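Predicted protease of the collagenase family (Methanopyrus kandleri, PDB 5D88) probably hydrolyses peptide bonds as a U32-family peptidase and binds a zinc ion in a TIM-barrel domain. Local coordinates at residues Arg23-Cys28 against Glu185-Val190; Ser104-Leu109 against Thr131-Thr136; Ala177-Val182 against Leu241-Phe246. All blocks are in the same frame, centred on the assembly; numbering follows the deposited sequence. Where two conformers were deposited one is given.

Contact 1: Arg23-Cys28 against Glu185-Val190; sequences RRWYLC and ELRTAV
R23 and E185 form a salt bridge between two strands that are not neighbours in the sheet. CB, CG and CD of R23 carry its head across without touching segment 185-190. A bend at chi3 (-59°) then turns the guanidinium to E185, with CZ 3.8 Å from E185 OE1. NH2 makes the bond to OE1, 2.8 Å long and nearly straight (165°). OE1 lies at the edge of the guanidinium, in its plane, while NH2 comes to the anti side of OE1, tilted 27° out of the carboxylate plane. NH1 holds a water at 3.1 Å, which donates to the same OE1, and NH2 also pairs with E244. With an alanine in place of R23, E185 and E244 would probably face each other without the positive charge now between them.

Deeper in, R187 lays NH2 over one face of the W25 indole in a cation-pi contact, CZ 4.3 Å from the centroid of the five-membered ring, while NH2 also bonds Q81 OE1 and forms a salt bridge with E244 OE1. A flat, electron-rich ring suits a buried cation. Strand 244-247 lies between strands 23-27 and 185-190, hydrogen-bonded to both through its backbone, and R187 also packs on V161 and T163 of strand 161-163.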
loop_
_atom_site.group_PDB
_atom_site.type_symbol
_atom_site.label_atom_id
_atom_site.label_comp_id
_atom_site.label_asym_id
_atom_site.label_seq_id
_atom_site.Cartn_x
_atom_site.Cartn_y
_atom_site.Cartn_z
ATOM N N ARG A 23 -5.501 -18.826 21.194
ATOM C CA ARG A 23 -6.832 -18.811 20.607
ATOM C C ARG A 23 -6.734 -19.003 19.100
ATOM O O ARG A 23 -5.874 -18.412 18.442
ATOM C CB ARG A 23 -7.546 -17.511 20.968
ATOM C CG ARG A 23 -7.800 -17.437 22.456
ATOM C CD ARG A 23 -8.516 -16.177 22.867
ATOM N NE ARG A 23 -7.770 -14.983 22.487
ATOM C CZ ARG A 23 -6.766 -14.457 23.185
ATOM N NH1 ARG A 23 -6.359 -15.015 24.327
ATOM N NH2 ARG A 23 -6.165 -13.361 22.728
ATOM N N ARG A 24 -7.612 -19.841 18.552
ATOM C CA ARG A 24 -7.484 -20.302 17.172
ATOM C C ARG A 24 -8.687 -19.869 16.348
ATOM O O ARG A 24 -9.832 -20.192 16.686
ATOM C CB ARG A 24 -7.318 -21.818 17.116
ATOM C CG ARG A 24 -6.020 -22.272 17.761
ATOM C CD ARG A 24 -5.742 -23.740 17.529
ATOM N NE ARG A 24 -5.639 -24.105 16.114
ATOM C CZ ARG A 24 -4.521 -24.054 15.394
ATOM N NH1 ARG A 24 -3.387 -23.630 15.931
ATOM N NH2 ARG A 24 -4.534 -24.433 14.125
ATOM N N TRP A 25 -8.407 -19.169 15.258
ATOM C CA TRP A 25 -9.390 -18.636 14.337
ATOM C C TRP A 25 -9.166 -19.233 12.958
ATOM O O TRP A 25 -8.022 -19.403 12.524
ATOM C CB TRP A 25 -9.265 -17.122 14.273
ATOM C CG TRP A 25 -9.648 -16.464 15.547
ATOM C CD1 TRP A 25 -8.878 -16.305 16.661
ATOM C CD2 TRP A 25 -10.910 -15.879 15.844
ATOM N NE1 TRP A 25 -9.590 -15.650 17.632
ATOM C CE2 TRP A 25 -10.844 -15.380 17.154
ATOM C CE3 TRP A 25 -12.093 -15.730 15.128
ATOM C CZ2 TRP A 25 -11.915 -14.731 17.754
ATOM C CZ3 TRP A 25 -13.149 -15.095 15.723
ATOM C CH2 TRP A 25 -13.059 -14.606 17.021
ATOM N N TYR A 26 -10.258 -19.536 12.265
ATOM C CA TYR A 26 -10.199 -20.116 10.932
ATOM C C TYR A 26 -10.963 -19.254 9.937
ATOM O O TYR A 26 -12.088 -18.824 10.202
ATOM C CB TYR A 26 -10.763 -21.536 10.930
ATOM C CG TYR A 26 -9.848 -22.498 11.617
ATOM C CD1 TYR A 26 -9.845 -22.622 12.994
ATOM C CD2 TYR A 26 -8.944 -23.250 10.885
ATOM C CE1 TYR A 26 -8.975 -23.497 13.625
ATOM C CE2 TYR A 26 -8.078 -24.095 11.500
ATOM C CZ TYR A 26 -8.096 -24.226 12.867
ATOM O OH TYR A 26 -7.210 -25.100 13.450
ATOM N N LEU A 27 -10.342 -19.017 8.793
ATOM C CA LEU A 27 -11.017 -18.385 7.675
ATOM C C LEU A 27 -12.159 -19.272 7.195
ATOM O O LEU A 27 -12.023 -20.495 7.113
ATOM C CB LEU A 27 -10.010 -18.153 6.537
ATOM C CG LEU A 27 -10.587 -17.513 5.273
ATOM C CD1 LEU A 27 -10.890 -16.035 5.479
ATOM C CD2 LEU A 27 -9.664 -17.715 4.094
ATOM N N CYS A 28 -13.292 -18.653 6.873
ATOM C CA CYS A 28 -14.420 -19.390 6.320
ATOM C C CYS A 28 -14.997 -18.584 5.168
ATOM O O CYS A 28 -15.534 -17.489 5.389
ATOM C CB CYS A 28 -15.472 -19.662 7.395
ATOM S SG CYS A 28 -16.871 -20.541 6.769
ATOM N N GLU A 185 -3.190 -7.783 22.221
ATOM C CA GLU A 185 -2.960 -9.162 21.845
ATOM C C GLU A 185 -2.280 -9.203 20.485
ATOM O O GLU A 185 -2.542 -8.372 19.613
ATOM C CB GLU A 185 -4.289 -9.918 21.780
ATOM C CG GLU A 185 -5.094 -9.874 23.060
ATOM C CD GLU A 185 -4.396 -10.564 24.186
ATOM O OE1 GLU A 185 -4.246 -11.790 24.091
ATOM O OE2 GLU A 185 -4.001 -9.887 25.164
ATOM N N LEU A 186 -1.409 -10.185 20.294
ATOM C CA LEU A 186 -0.764 -10.369 19.002
ATOM C C LEU A 186 -1.253 -11.645 18.334
ATOM O O LEU A 186 -1.287 -12.719 18.950
ATOM C CB LEU A 186 0.750 -10.402 19.136
ATOM C CG LEU A 186 1.347 -9.126 19.697
ATOM C CD1 LEU A 186 2.830 -9.337 19.772
ATOM C CD2 LEU A 186 1.024 -7.902 18.847
ATOM N N ARG A 187 -1.592 -11.515 17.059
ATOM C CA ARG A 187 -2.076 -12.600 16.225
ATOM C C ARG A 187 -1.079 -12.868 15.112
ATOM O O ARG A 187 -0.423 -11.947 14.609
ATOM C CB ARG A 187 -3.430 -12.228 15.626
ATOM C CG ARG A 187 -4.055 -13.244 14.686
ATOM C CD ARG A 187 -5.388 -12.730 14.113
ATOM N NE ARG A 187 -6.495 -12.874 15.045
ATOM C CZ ARG A 187 -7.777 -12.761 14.720
ATOM N NH1 ARG A 187 -8.144 -12.508 13.467
ATOM N NH2 ARG A 187 -8.702 -12.904 15.654
ATOM N N THR A 188 -0.991 -14.138 14.720
ATOM C CA THR A 188 -0.219 -14.563 13.563
ATOM C C THR A 188 -1.148 -15.197 12.543
ATOM O O THR A 188 -2.050 -15.962 12.902
ATOM C CB THR A 188 0.873 -15.565 13.964
ATOM O OG1 THR A 188 1.538 -16.031 12.794
ATOM C CG2 THR A 188 0.292 -16.756 14.710
ATOM N N ALA A 189 -0.941 -14.849 11.279
ATOM C CA ALA A 189 -1.701 -15.405 10.166
ATOM C C ALA A 189 -0.861 -16.455 9.472
ATOM O O ALA A 189 0.264 -16.166 9.067
ATOM C CB ALA A 189 -2.082 -14.317 9.165
ATOM N N VAL A 190 -1.417 -17.659 9.322
ATOM C CA VAL A 190 -0.725 -18.793 8.703
ATOM C C VAL A 190 -1.303 -19.045 7.319
ATOM O O VAL A 190 -2.511 -19.258 7.172
ATOM C CB VAL A 190 -0.854 -20.055 9.565
ATOM C CG1 VAL A 190 -0.101 -21.220 8.927
ATOM C CG2 VAL A 190 -0.375 -19.756 10.991
HETATM O O HOH W 1 -4.054 -13.652 25.917
#

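Contact 2: Ser104-Leu109 against Thr131-Thr136; sequences STLDYL and TEYDLT
Y133 meets helix 98-113 twice, with a face of its ring on L106 and its hydroxyl on D107. L106 CB sits over that face in a CH-pi contact, 3.9 Å from the ring centroid, and touches CZ of Y133 at 3.5 Å. The CD1 branch of L106 extends along the ring to Y133 CE1 at 3.7 Å, so leucine lays CB and one methyl on the ring. Y133 OH donates to D107 OD1 at 2.7 Å. This oxygen lies at the ring edge, in its plane, whereas the hydroxyl stands above the carboxylate plane, the two planes being 61° apart. The CB of D107 points away from Y133, but with CG beside its own backbone N (chi1 -73°) the carboxylate comes back toward the ring.

In the second shell, R103, one turn earlier on the same helix, gives its NE to Y133 OH, and Y133 also packs on A110. V128 and L129 of helix 123-132 pack on L106, and Y133 itself is the residue at which the chain leaves that helix. The phenol thus donates to a carboxylate and accepts from a guanidinium N-H, a double use open to tyrosine but not to phenylalanine, and is likely to keep the ring from swinging away.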
loop_
_atom_site.group_PDB
_atom_site.type_symbol
_atom_site.label_atom_id
_atom_site.label_comp_id
_atom_site.label_asym_id
_atom_site.label_seq_id
_atom_site.Cartn_x
_atom_site.Cartn_y
_atom_site.Cartn_z
ATOM N N SER A 104 -22.922 3.296 8.377
ATOM C CA SER A 104 -23.942 2.343 7.949
ATOM C C SER A 104 -23.369 0.938 7.834
ATOM O O SER A 104 -24.014 -0.044 8.231
ATOM C CB SER A 104 -24.539 2.759 6.615
ATOM O OG SER A 104 -25.646 1.950 6.360
ATOM N N THR A 105 -22.174 0.823 7.261
ATOM C CA THR A 105 -21.505 -0.474 7.133
ATOM C C THR A 105 -21.196 -1.074 8.503
ATOM O O THR A 105 -21.469 -2.254 8.753
ATOM C CB THR A 105 -20.232 -0.307 6.301
ATOM O OG1 THR A 105 -20.588 0.066 4.970
ATOM C CG2 THR A 105 -19.410 -1.612 6.226
ATOM N N LEU A 106 -20.638 -0.275 9.412
ATOM C CA LEU A 106 -20.317 -0.819 10.723
ATOM C C LEU A 106 -21.578 -1.180 11.496
ATOM O O LEU A 106 -21.579 -2.170 12.227
ATOM C CB LEU A 106 -19.450 0.163 11.502
ATOM C CG LEU A 106 -18.150 0.504 10.774
ATOM C CD1 LEU A 106 -17.342 1.489 11.569
ATOM C CD2 LEU A 106 -17.339 -0.734 10.491
ATOM N N ASP A 107 -22.667 -0.416 11.333
ATOM C CA ASP A 107 -23.933 -0.811 11.945
ATOM C C ASP A 107 -24.385 -2.165 11.434
ATOM O O ASP A 107 -24.928 -2.980 12.189
ATOM C CB ASP A 107 -25.029 0.202 11.646
ATOM C CG ASP A 107 -24.882 1.481 12.410
ATOM O OD1 ASP A 107 -24.032 1.591 13.325
ATOM O OD2 ASP A 107 -25.673 2.389 12.076
ATOM N N TYR A 108 -24.217 -2.400 10.142
ATOM C CA TYR A 108 -24.565 -3.694 9.586
ATOM C C TYR A 108 -23.778 -4.801 10.280
ATOM O O TYR A 108 -24.347 -5.793 10.733
ATOM C CB TYR A 108 -24.308 -3.682 8.086
ATOM C CG TYR A 108 -24.366 -5.043 7.471
ATOM C CD1 TYR A 108 -25.574 -5.716 7.350
ATOM C CD2 TYR A 108 -23.214 -5.665 7.028
ATOM C CE1 TYR A 108 -25.633 -6.973 6.793
ATOM C CE2 TYR A 108 -23.258 -6.926 6.456
ATOM C CZ TYR A 108 -24.471 -7.575 6.349
ATOM O OH TYR A 108 -24.529 -8.827 5.800
ATOM N N LEU A 109 -22.471 -4.613 10.429
ATOM C CA LEU A 109 -21.651 -5.620 11.096
ATOM C C LEU A 109 -22.060 -5.791 12.551
ATOM O O LEU A 109 -22.203 -6.921 13.038
ATOM C CB LEU A 109 -20.182 -5.225 11.004
ATOM C CG LEU A 109 -19.624 -5.101 9.591
ATOM C CD1 LEU A 109 -18.170 -4.694 9.687
ATOM C CD2 LEU A 109 -19.754 -6.414 8.839
ATOM N N THR A 131 -13.728 3.886 18.707
ATOM C CA THR A 131 -14.397 5.000 19.365
ATOM C C THR A 131 -15.901 4.782 19.487
ATOM O O THR A 131 -16.484 5.070 20.536
ATOM C CB THR A 131 -14.095 6.288 18.612
ATOM O OG1 THR A 131 -12.690 6.530 18.686
ATOM C CG2 THR A 131 -14.804 7.461 19.238
ATOM N N GLU A 132 -16.555 4.299 18.432
ATOM C CA GLU A 132 -18.013 4.337 18.356
ATOM C C GLU A 132 -18.710 2.998 18.568
ATOM O O GLU A 132 -19.944 2.984 18.733
ATOM C CB GLU A 132 -18.445 4.915 16.994
ATOM C CG GLU A 132 -17.853 6.302 16.677
ATOM C CD GLU A 132 -18.316 7.386 17.629
ATOM O OE1 GLU A 132 -19.143 7.099 18.503
ATOM O OE2 GLU A 132 -17.842 8.535 17.518
ATOM N N TYR A 133 -17.978 1.884 18.552
ATOM C CA TYR A 133 -18.558 0.552 18.641
ATOM C C TYR A 133 -17.932 -0.194 19.811
ATOM O O TYR A 133 -17.012 0.297 20.472
ATOM C CB TYR A 133 -18.389 -0.212 17.309
ATOM C CG TYR A 133 -19.218 0.434 16.228
ATOM C CD1 TYR A 133 -18.721 1.510 15.516
ATOM C CD2 TYR A 133 -20.525 0.023 15.973
ATOM C CE1 TYR A 133 -19.483 2.157 14.559
ATOM C CE2 TYR A 133 -21.291 0.653 15.011
ATOM C CZ TYR A 133 -20.761 1.730 14.310
ATOM O OH TYR A 133 -21.497 2.406 13.363
ATOM N N ASP A 134 -18.468 -1.382 20.074
ATOM C CA ASP A 134 -18.017 -2.255 21.156
ATOM C C ASP A 134 -17.698 -3.635 20.601
ATOM O O ASP A 134 -18.149 -4.661 21.102
ATOM C CB ASP A 134 -19.075 -2.350 22.246
ATOM C CG ASP A 134 -18.589 -3.073 23.468
ATOM O OD1 ASP A 134 -17.368 -3.092 23.714
ATOM O OD2 ASP A 134 -19.440 -3.624 24.195
ATOM N N LEU A 135 -16.956 -3.651 19.515
ATOM C CA LEU A 135 -16.489 -4.849 18.831
ATOM C C LEU A 135 -14.991 -5.003 19.066
ATOM O O LEU A 135 -14.286 -4.017 19.320
ATOM C CB LEU A 135 -16.768 -4.740 17.324
ATOM C CG LEU A 135 -18.212 -4.524 16.905
ATOM C CD1 LEU A 135 -18.351 -4.197 15.429
ATOM C CD2 LEU A 135 -18.991 -5.753 17.235
ATOM N N THR A 136 -14.497 -6.240 18.954
ATOM C CA THR A 136 -13.056 -6.467 18.947
ATOM C C THR A 136 -12.467 -5.874 17.675
ATOM O O THR A 136 -12.903 -6.211 16.573
ATOM C CB THR A 136 -12.725 -7.965 19.003
ATOM O OG1 THR A 136 -13.394 -8.579 20.094
ATOM C CG2 THR A 136 -11.229 -8.178 19.179
#

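Contact 3: Ala177-Val182 against Leu241-Phe246; sequences AIRERV and LFDEVF
R179 leaves its helix with CG beside the backbone N, bends at an unusual chi2 of -123° and then runs extended, which carries the guanidinium to the loop L241-D243. From the opposite direction D243 turns its CG beside its own backbone N (chi1 -56°), so that the two charged ends meet. R179 NH1 reaches D243 OD2 at 2.7 Å, lying on the syn side of the carboxylate and keeping OD2 in the guanidinium plane; NH2 adds a weak bond of 3.0 Å to the same OD2. The carboxylate stands steeply to the guanidinium, 75° between their planes, hence one oxygen takes both nitrogens.

NH2 also donates to the backbone oxygen L241 O at 3.0 Å, from a position tilted off the carbonyl plane, and passes F242 CA at 3.7 Å. Arginine suits this place because its fan of N-H groups can serve a carboxylate and a main-chain carbonyl together. D243 OD2 further accepts the backbone N of L186 and so gathers three donors; the aspartate, in the loop before strand 244-247, thus joins helix 172-181 to strand 185-190.

Helix 172-181 thereby has its last turn tied to the loop that enters strand 244-247. This is the face of a TIM barrel where helices return to the N-terminal ends of strands, opposite the face that usually carries the active site.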
loop_
_atom_site.group_PDB
_atom_site.type_symbol
_atom_site.label_atom_id
_atom_site.label_comp_id
_atom_site.label_asym_id
_atom_site.label_seq_id
_atom_site.Cartn_x
_atom_site.Cartn_y
_atom_site.Cartn_z
ATOM N N ALA A 177 10.254 -7.412 20.504
ATOM C CA ALA A 177 10.354 -5.960 20.466
ATOM C C ALA A 177 8.975 -5.319 20.391
ATOM O O ALA A 177 8.737 -4.276 21.006
ATOM C CB ALA A 177 11.212 -5.528 19.277
ATOM N N ILE A 178 8.053 -5.926 19.638
ATOM C CA ILE A 178 6.689 -5.403 19.574
ATOM C C ILE A 178 5.999 -5.550 20.928
ATOM O O ILE A 178 5.372 -4.608 21.419
ATOM C CB ILE A 178 5.894 -6.088 18.446
ATOM C CG1 ILE A 178 6.403 -5.608 17.071
ATOM C CG2 ILE A 178 4.410 -5.773 18.569
ATOM C CD1 ILE A 178 5.960 -6.452 15.865
ATOM N N ARG A 179 6.119 -6.722 21.558
ATOM C CA ARG A 179 5.515 -6.936 22.873
ATOM C C ARG A 179 6.024 -5.946 23.909
ATOM O O ARG A 179 5.277 -5.551 24.812
ATOM C CB ARG A 179 5.808 -8.342 23.370
ATOM C CG ARG A 179 5.018 -9.385 22.706
ATOM C CD ARG A 179 4.247 -10.170 23.721
ATOM N NE ARG A 179 3.667 -11.337 23.074
ATOM C CZ ARG A 179 2.371 -11.520 22.866
ATOM N NH1 ARG A 179 1.473 -10.624 23.279
ATOM N NH2 ARG A 179 1.975 -12.616 22.244
ATOM N N GLU A 180 7.308 -5.591 23.846
ATOM C CA GLU A 180 7.849 -4.631 24.802
ATOM C C GLU A 180 7.152 -3.283 24.675
ATOM O O GLU A 180 7.062 -2.532 25.647
ATOM C CB GLU A 180 9.357 -4.466 24.596
ATOM C CG GLU A 180 10.208 -5.665 25.020
ATOM C CD GLU A 180 11.642 -5.595 24.463
ATOM O OE1 GLU A 180 12.030 -4.501 23.993
ATOM O OE2 GLU A 180 12.374 -6.624 24.482
ATOM N N ARG A 181 6.618 -2.982 23.496
ATOM C CA ARG A 181 6.108 -1.660 23.177
ATOM C C ARG A 181 4.611 -1.526 23.380
ATOM O O ARG A 181 4.142 -0.442 23.747
ATOM C CB ARG A 181 6.443 -1.328 21.721
ATOM C CG ARG A 181 6.201 0.107 21.337
ATOM C CD ARG A 181 7.255 1.029 21.918
ATOM N NE ARG A 181 6.805 2.413 21.851
ATOM C CZ ARG A 181 6.960 3.220 20.801
ATOM N NH1 ARG A 181 7.571 2.799 19.696
ATOM N NH2 ARG A 181 6.499 4.463 20.862
ATOM N N VAL A 182 3.845 -2.591 23.142
ATOM C CA VAL A 182 2.394 -2.503 23.147
ATOM C C VAL A 182 1.816 -3.535 24.099
ATOM O O VAL A 182 2.473 -4.497 24.499
ATOM C CB VAL A 182 1.793 -2.694 21.740
ATOM C CG1 VAL A 182 2.263 -1.599 20.810
ATOM C CG2 VAL A 182 2.154 -4.055 21.186
ATOM N N LEU A 241 4.823 -17.640 20.301
ATOM C CA LEU A 241 5.073 -16.205 20.333
ATOM C C LEU A 241 3.798 -15.391 20.320
ATOM O O LEU A 241 3.856 -14.174 20.520
ATOM C CB LEU A 241 5.920 -15.770 19.130
ATOM C CG LEU A 241 7.237 -16.514 18.854
ATOM C CD1 LEU A 241 7.950 -15.983 17.594
ATOM C CD2 LEU A 241 8.119 -16.380 20.057
ATOM N N PHE A 242 2.655 -16.014 20.080
ATOM C CA PHE A 242 1.450 -15.266 19.770
ATOM C C PHE A 242 0.318 -15.654 20.704
ATOM O O PHE A 242 0.294 -16.739 21.277
ATOM C CB PHE A 242 1.050 -15.496 18.320
ATOM C CG PHE A 242 2.061 -14.990 17.341
ATOM C CD1 PHE A 242 2.083 -13.657 16.982
ATOM C CD2 PHE A 242 3.011 -15.848 16.799
ATOM C CE1 PHE A 242 3.021 -13.191 16.070
ATOM C CE2 PHE A 242 3.953 -15.394 15.909
ATOM C CZ PHE A 242 3.961 -14.060 15.538
ATOM N N ASP A 243 -0.614 -14.727 20.866
ATOM C CA ASP A 243 -1.813 -14.964 21.646
ATOM C C ASP A 243 -2.917 -15.622 20.840
ATOM O O ASP A 243 -3.775 -16.297 21.428
ATOM C CB ASP A 243 -2.329 -13.633 22.193
ATOM C CG ASP A 243 -1.282 -12.895 22.992
ATOM O OD1 ASP A 243 -0.881 -13.404 24.057
ATOM O OD2 ASP A 243 -0.850 -11.818 22.550
ATOM N N GLU A 244 -2.901 -15.435 19.516
ATOM C CA GLU A 244 -3.949 -15.894 18.615
ATOM C C GLU A 244 -3.312 -16.383 17.338
ATOM O O GLU A 244 -2.352 -15.775 16.858
ATOM C CB GLU A 244 -4.935 -14.778 18.253
ATOM C CG GLU A 244 -5.630 -14.205 19.455
ATOM C CD GLU A 244 -6.620 -13.097 19.136
ATOM O OE1 GLU A 244 -6.926 -12.840 17.943
ATOM O OE2 GLU A 244 -7.098 -12.472 20.110
ATOM N N VAL A 245 -3.875 -17.452 16.778
ATOM C CA VAL A 245 -3.441 -18.018 15.511
ATOM C C VAL A 245 -4.622 -17.972 14.568
ATOM O O VAL A 245 -5.718 -18.417 14.921
ATOM C CB VAL A 245 -2.932 -19.465 15.659
ATOM C CG1 VAL A 245 -2.561 -20.037 14.307
ATOM C CG2 VAL A 245 -1.736 -19.504 16.555
ATOM N N PHE A 246 -4.398 -17.435 13.380
ATOM C CA PHE A 246 -5.429 -17.302 12.360
ATOM C C PHE A 246 -4.988 -18.135 11.169
ATOM O O PHE A 246 -3.989 -17.815 10.515
ATOM C CB PHE A 246 -5.614 -15.831 12.001
ATOM C CG PHE A 246 -6.492 -15.571 10.817
ATOM C CD1 PHE A 246 -7.582 -16.368 10.513
ATOM C CD2 PHE A 246 -6.228 -14.475 10.007
ATOM C CE1 PHE A 246 -8.379 -16.078 9.396
ATOM C CE2 PHE A 246 -7.034 -14.181 8.903
ATOM C CZ PHE A 246 -8.102 -14.987 8.603
HETATM O O HOH W 2 5.479 -12.829 22.277
#

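Overall arrangement
From the N terminus, the chain lays down strand 23-27, the first of the barrel, where contact 1 opens. Contact 2 opens and closes within the long excursion that follows, joining helix 98-113 to the end of helix 123-132 on the outside of the barrel, with no touch to the other two contacts. Helix 172-181 then opens contact 3 just before strand 185-190 closes contact 1, and contact 3 closes only at 241-246, so the two cross along the chain. They also meet in space: W25 and R23 bond to V245 through the backbone, and F242 packs on T188. Together contacts 1 and 3 tie the first strand to the last two, where the barrel closes.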